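Ribulose bisphosphate carboxylase (Hyperthermus butylicus DSM 5456, PDB 6HUN) probably adds carbon dioxide and water to ribulose 1,5-bisphosphate, giving two molecules of 3-phosphoglycerate, in an archaeal AMP degradation pathway. Local coordinates at residues A[344-347]-A[348-351]; A[360-363]-A[364-367]; A[181-184]-A[185-188]. All coordinates share one frame; numbering follows the deposited sequence.

Contact 1 of 3, residues A[344-347]-A[348-351]; sequences VLEH and TRIV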
# COMPACT_ATOMS: atom_id res chain seq x y z
N VAL A 344 18.30 3.16 -12.25
CA VAL A 344 18.78 3.47 -10.90
C VAL A 344 19.36 4.87 -10.87
O VAL A 344 19.21 5.60 -9.86
CB VAL A 344 19.81 2.42 -10.42
CG1 VAL A 344 20.53 2.90 -9.12
CG2 VAL A 344 19.10 1.10 -10.18
N LEU A 345 20.02 5.27 -11.97
CA LEU A 345 20.59 6.62 -12.02
C LEU A 345 19.50 7.68 -12.10
O LEU A 345 19.63 8.75 -11.51
CB LEU A 345 21.58 6.78 -13.19
CG LEU A 345 23.05 6.44 -12.91
CD1 LEU A 345 23.16 5.18 -12.04
CD2 LEU A 345 23.82 6.24 -14.22
N GLU A 346 18.39 7.40 -12.80
CA GLU A 346 17.26 8.33 -12.80
C GLU A 346 16.61 8.42 -11.42
O GLU A 346 16.21 9.52 -11.00
CB GLU A 346 16.24 7.92 -13.89
CG GLU A 346 16.85 8.14 -15.30
CD GLU A 346 17.44 9.58 -15.53
OE1 GLU A 346 16.64 10.53 -15.61
OE2 GLU A 346 18.70 9.79 -15.64
N HIS A 347 16.49 7.29 -10.70
CA HIS A 347 16.01 7.30 -9.32
C HIS A 347 16.84 8.21 -8.42
O HIS A 347 16.30 8.93 -7.58
CB HIS A 347 16.06 5.94 -8.67
CG HIS A 347 15.16 4.92 -9.28
ND1 HIS A 347 15.23 3.59 -8.92
CD2 HIS A 347 14.20 5.02 -10.23
CE1 HIS A 347 14.33 2.91 -9.63
NE2 HIS A 347 13.70 3.76 -10.43
N THR A 348 18.16 8.08 -8.50
CA THR A 348 19.00 8.96 -7.66
C THR A 348 18.82 10.41 -8.07
O THR A 348 18.73 11.30 -7.22
CB THR A 348 20.51 8.60 -7.76
OG1 THR A 348 21.02 9.02 -9.03
CG2 THR A 348 20.74 7.09 -7.56
N ARG A 349 18.68 10.67 -9.38
CA ARG A 349 18.50 12.06 -9.78
C ARG A 349 17.20 12.62 -9.27
O ARG A 349 17.16 13.75 -8.78
CB ARG A 349 18.56 12.24 -11.31
CG ARG A 349 19.92 12.07 -11.95
CD ARG A 349 19.78 12.21 -13.49
NE ARG A 349 19.40 13.58 -13.82
CZ ARG A 349 18.53 13.96 -14.77
NH1 ARG A 349 18.29 15.26 -14.94
NH2 ARG A 349 17.93 13.07 -15.55
N ILE A 350 16.12 11.85 -9.34
CA ILE A 350 14.84 12.45 -8.93
C ILE A 350 14.77 12.69 -7.41
O ILE A 350 14.07 13.61 -6.97
CB ILE A 350 13.64 11.60 -9.42
CG1 ILE A 350 12.32 12.43 -9.29
CG2 ILE A 350 13.49 10.23 -8.63
CD1 ILE A 350 12.31 13.70 -10.20
N VAL A 351 15.47 11.92 -6.58
CA VAL A 351 15.42 12.17 -5.14
C VAL A 351 16.46 13.18 -4.67
O VAL A 351 16.29 13.77 -3.59
CB VAL A 351 15.52 10.87 -4.31
CG1 VAL A 351 14.45 9.84 -4.76
CG2 VAL A 351 16.92 10.23 -4.42
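Glu346 and Arg349, one helical turn apart, run alongside each other in the same direction. Carboxylate and guanidinium are not coplanar; their planes are 54° apart. OE1 of Glu346 sits at the edge of the guanidinium, near its plane, 2.8 Å from NH2 of Arg349. This is a salt bridge in which NH2 spans both oxygens. OE1 is close, but the N-H...OE1 angle is only 125°. OE2 of Glu346 lies on a straighter line from NH2 of Arg349 but is 3.4 Å away, and both bonds are weak. Arg349 reaches the carboxylate through a bend in its chain at chi3. Both charged groups have further partners: Glu346 bonds to Tyr356 and forms a salt bridge with Lys359, and NH1 of Arg349 donates to the carbonyl of Arg357. The helix is 339-352, which follows the sixth strand of the TIM barrel. Thr348 turns its hydroxyl back onto the helix. OG1 lies between backbone N and carbonyl carbon (chi1 73°) and donates to Leu345 O at 2.9 Å. The amide N of Arg349 also donates to Leu345 O, at 3.0 Å and from the same face of its plane. Replacing Thr348 with a valine would probably leave Leu345 O with one donor fewer from this turn. ND1 of His347 is hydrogen-bonded to Val329 O. CG2 of Ile350 rests 3.3 Å from His347 O.

Contact 2 of 3, residues A[360-363]-A[364-367]; sequences EGDL and FHLE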
# COMPACT_ATOMS: atom_id res chain seq x y z
N GLU A 360 17.14 14.10 -23.29
CA GLU A 360 16.42 14.35 -24.53
C GLU A 360 15.84 13.04 -25.08
O GLU A 360 16.52 12.02 -25.12
CB GLU A 360 17.35 15.03 -25.55
CG GLU A 360 17.00 14.80 -27.03
CD GLU A 360 15.69 15.47 -27.50
OE1 GLU A 360 14.76 15.69 -26.67
OE2 GLU A 360 15.61 15.79 -28.71
N GLY A 361 14.55 13.06 -25.43
CA GLY A 361 13.91 11.89 -25.99
C GLY A 361 13.40 10.87 -25.00
O GLY A 361 12.80 9.86 -25.42
N ASP A 362 13.64 11.06 -23.71
CA ASP A 362 13.11 10.14 -22.71
C ASP A 362 11.67 10.56 -22.42
O ASP A 362 11.43 11.60 -21.80
CB ASP A 362 13.97 10.16 -21.45
CG ASP A 362 13.33 9.42 -20.28
OD1 ASP A 362 12.47 8.51 -20.52
OD2 ASP A 362 13.67 9.76 -19.10
N LEU A 363 10.69 9.73 -22.81
CA LEU A 363 9.29 10.08 -22.64
C LEU A 363 8.69 9.49 -21.37
O LEU A 363 7.55 9.82 -21.03
CB LEU A 363 8.49 9.62 -23.87
CG LEU A 363 8.91 10.26 -25.20
CD1 LEU A 363 8.20 9.55 -26.32
CD2 LEU A 363 8.56 11.74 -25.20
N PHE A 364 9.44 8.67 -20.64
CA PHE A 364 8.92 7.96 -19.48
C PHE A 364 8.99 8.77 -18.19
O PHE A 364 8.51 8.31 -17.15
CB PHE A 364 9.70 6.66 -19.28
CG PHE A 364 9.35 5.60 -20.27
CD1 PHE A 364 10.01 5.54 -21.49
CD2 PHE A 364 8.39 4.65 -19.97
CE1 PHE A 364 9.69 4.55 -22.42
CE2 PHE A 364 8.06 3.66 -20.89
CZ PHE A 364 8.67 3.61 -22.10
N HIS A 365 9.60 9.96 -18.23
CA HIS A 365 9.74 10.81 -17.06
C HIS A 365 9.40 12.23 -17.49
O HIS A 365 9.49 12.57 -18.68
CB HIS A 365 11.17 10.78 -16.44
CG HIS A 365 11.68 9.40 -16.15
ND1 HIS A 365 12.62 8.78 -16.94
CD2 HIS A 365 11.39 8.54 -15.15
CE1 HIS A 365 12.86 7.57 -16.46
NE2 HIS A 365 12.15 7.41 -15.36
N LEU A 366 9.06 13.06 -16.52
CA LEU A 366 8.67 14.44 -16.79
C LEU A 366 9.63 15.39 -16.11
O LEU A 366 10.29 15.04 -15.14
CB LEU A 366 7.25 14.70 -16.26
CG LEU A 366 6.15 13.89 -16.96
CD1 LEU A 366 4.93 13.66 -16.06
CD2 LEU A 366 5.74 14.61 -18.20
N GLU A 367 9.70 16.61 -16.60
CA GLU A 367 10.53 17.61 -15.92
C GLU A 367 9.88 17.93 -14.58
O GLU A 367 8.65 17.93 -14.48
CB GLU A 367 10.66 18.82 -16.85
CG GLU A 367 10.82 20.13 -16.19
CD GLU A 367 10.89 21.24 -17.21
OE1 GLU A 367 11.58 21.08 -18.25
OE2 GLU A 367 10.21 22.27 -16.98
O HOH W 1 7.11 12.32 -20.47
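The backbone N of Phe364 and the imidazole of His365 each bond to one oxygen of Asp362. The first bond closes an Asx turn. It lies in the loop that joins strands 355-356 and 368-369, a two-stranded antiparallel sheet within the catalytic domain. Phe364 comes first. Its N donates to OD1 of Asp362 at 3.0 Å. The N-H approaches from above the carboxylate plane, 50° out of it. Asp362 reaches both partners with CG anti to its backbone N (chi1 170°). The same OD1 sits at the edge of the Phe364 ring, and it is 3.6 Å from Phe364 CB. Carboxylate and phenyl planes are nearly coplanar. Beyond the loop, Phe364 packs on Leu100 and Arg46 of the N-terminal domain's sheet. His365 follows and turns its imidazole to the other oxygen. The ring and carboxylate planes are 74° apart, yet OD2 lies in the ring plane. NE2 of His365 bonds to Glu343, so the ring is held at both nitrogens and its rotation is fixed. A water donates to His365 O at 3.0 Å and to Leu363 O at 2.6 Å, bridging the two carbonyls. Next, Leu366 N donates to Asp139. The His-carboxylate bond is short and almost straight: ND1 of His365 donates to the syn lone pair of Asp362 OD2 at 2.6 Å.

Contact 3 of 3, residues A[181-184]-A[185-188]; sequences GYTP and EEYG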
# COMPACT_ATOMS: atom_id res chain seq x y z
N GLY A 181 16.41 -12.68 15.94
CA GLY A 181 16.85 -13.77 16.82
C GLY A 181 17.61 -13.35 18.06
O GLY A 181 17.92 -14.19 18.91
N TYR A 182 17.94 -12.06 18.18
CA TYR A 182 18.70 -11.51 19.28
C TYR A 182 17.77 -11.00 20.38
O TYR A 182 16.76 -10.33 20.11
CB TYR A 182 19.59 -10.36 18.77
CG TYR A 182 20.75 -10.79 17.89
CD1 TYR A 182 21.78 -11.58 18.42
CD2 TYR A 182 20.82 -10.43 16.54
CE1 TYR A 182 22.84 -11.99 17.64
CE2 TYR A 182 21.89 -10.85 15.74
CZ TYR A 182 22.89 -11.63 16.30
OH TYR A 182 23.98 -12.07 15.56
N THR A 183 18.12 -11.29 21.63
CA THR A 183 17.49 -10.58 22.75
C THR A 183 18.01 -9.14 22.79
O THR A 183 18.97 -8.79 22.10
CB THR A 183 17.75 -11.32 24.07
OG1 THR A 183 19.16 -11.36 24.31
CG2 THR A 183 17.19 -12.73 24.01
N PRO A 184 17.35 -8.26 23.55
CA PRO A 184 17.89 -6.89 23.66
C PRO A 184 19.35 -6.87 24.07
O PRO A 184 20.15 -6.20 23.40
CB PRO A 184 16.97 -6.25 24.70
CG PRO A 184 15.65 -6.95 24.49
CD PRO A 184 16.01 -8.37 24.18
N GLU A 185 19.73 -7.63 25.11
CA GLU A 185 21.13 -7.68 25.53
C GLU A 185 22.02 -8.09 24.37
O GLU A 185 23.01 -7.40 24.06
CB GLU A 185 21.29 -8.63 26.74
CG GLU A 185 20.77 -10.06 26.49
CD GLU A 185 19.36 -10.37 27.06
OE1 GLU A 185 19.23 -11.37 27.81
OE2 GLU A 185 18.39 -9.63 26.76
N GLU A 186 21.65 -9.17 23.66
CA GLU A 186 22.48 -9.67 22.57
C GLU A 186 22.56 -8.67 21.42
O GLU A 186 23.65 -8.39 20.91
CB GLU A 186 21.96 -11.03 22.09
CG GLU A 186 22.04 -12.14 23.15
CD GLU A 186 21.08 -13.32 22.89
OE1 GLU A 186 20.34 -13.30 21.86
OE2 GLU A 186 21.06 -14.27 23.72
N TYR A 187 21.41 -8.12 21.01
CA TYR A 187 21.42 -7.10 19.96
C TYR A 187 22.33 -5.91 20.30
O TYR A 187 22.97 -5.33 19.41
CB TYR A 187 20.01 -6.60 19.73
CG TYR A 187 19.76 -6.02 18.37
CD1 TYR A 187 19.43 -4.68 18.22
CD2 TYR A 187 19.81 -6.82 17.23
CE1 TYR A 187 19.15 -4.14 16.97
CE2 TYR A 187 19.52 -6.28 15.97
CZ TYR A 187 19.21 -4.93 15.86
OH TYR A 187 18.93 -4.35 14.63
N GLY A 188 22.38 -5.51 21.58
CA GLY A 188 23.19 -4.37 21.95
C GLY A 188 24.69 -4.63 21.81
O GLY A 188 25.44 -3.74 21.40
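A capping box starts helix 184-196, the helix after the first barrel strand. Thr183 is the N-cap, and it exchanges bonds with Glu186. The backbone N of Thr183 donates to OE1 of Glu186 at 3.0 Å, nearly straight at 170°. The N-H meets OE1 from above the carboxylate plane. In return, Glu186 N donates to OG1 of Thr183, a weak bond at 3.4 Å. OG1 sits between backbone N and carbonyl carbon (chi1 61°), which places it within range of Glu186 N. The chain of Glu185 folds back beside the threonine, with OE2 at 3.2 Å from Thr183 CB. The other oxygen of Glu186, OE2, bonds to Ser79 of the second subunit. The side chains of Tyr182 and Tyr187 are set roughly perpendicular. CD2 of Tyr182 lies at the edge of the Tyr187 ring, 3.8 Å from CD2 of Tyr187. Both hydroxyls are bonded: Tyr182 OH to the carbonyl of Lys177, the predicted proton acceptor, and Tyr187 OH to Asp204. Tyr187 N donates to Thr183 O at 2.8 Å. Such reciprocal side-chain bonds are characteristic of helix N-termini, here at a beta-alpha step of the TIM barrel.

All three contacts lie within the catalytic domain. Contacts 1 and 2 are neighbours, with centres 13 Å apart, and touch where Glu346 CG packs 4.2 Å from His365 CE1. Contact 3 stands apart: its nearest atoms are about 24 Å from contact 1 and about 33 Å from contact 2. The His347 side chain is about 6 Å from that of Arg296, a predicted substrate-binding residue. The Tyr187 side chain is about 6 Å from that of Asp205, a predicted magnesium ligand. The Val351 and Tyr187 side chains are about 12 Å and 13 Å from the bound calcium ion. Contact 2 is remote from these sites and faces the N-terminal domain's sheet, while contact 3 faces the second subunit.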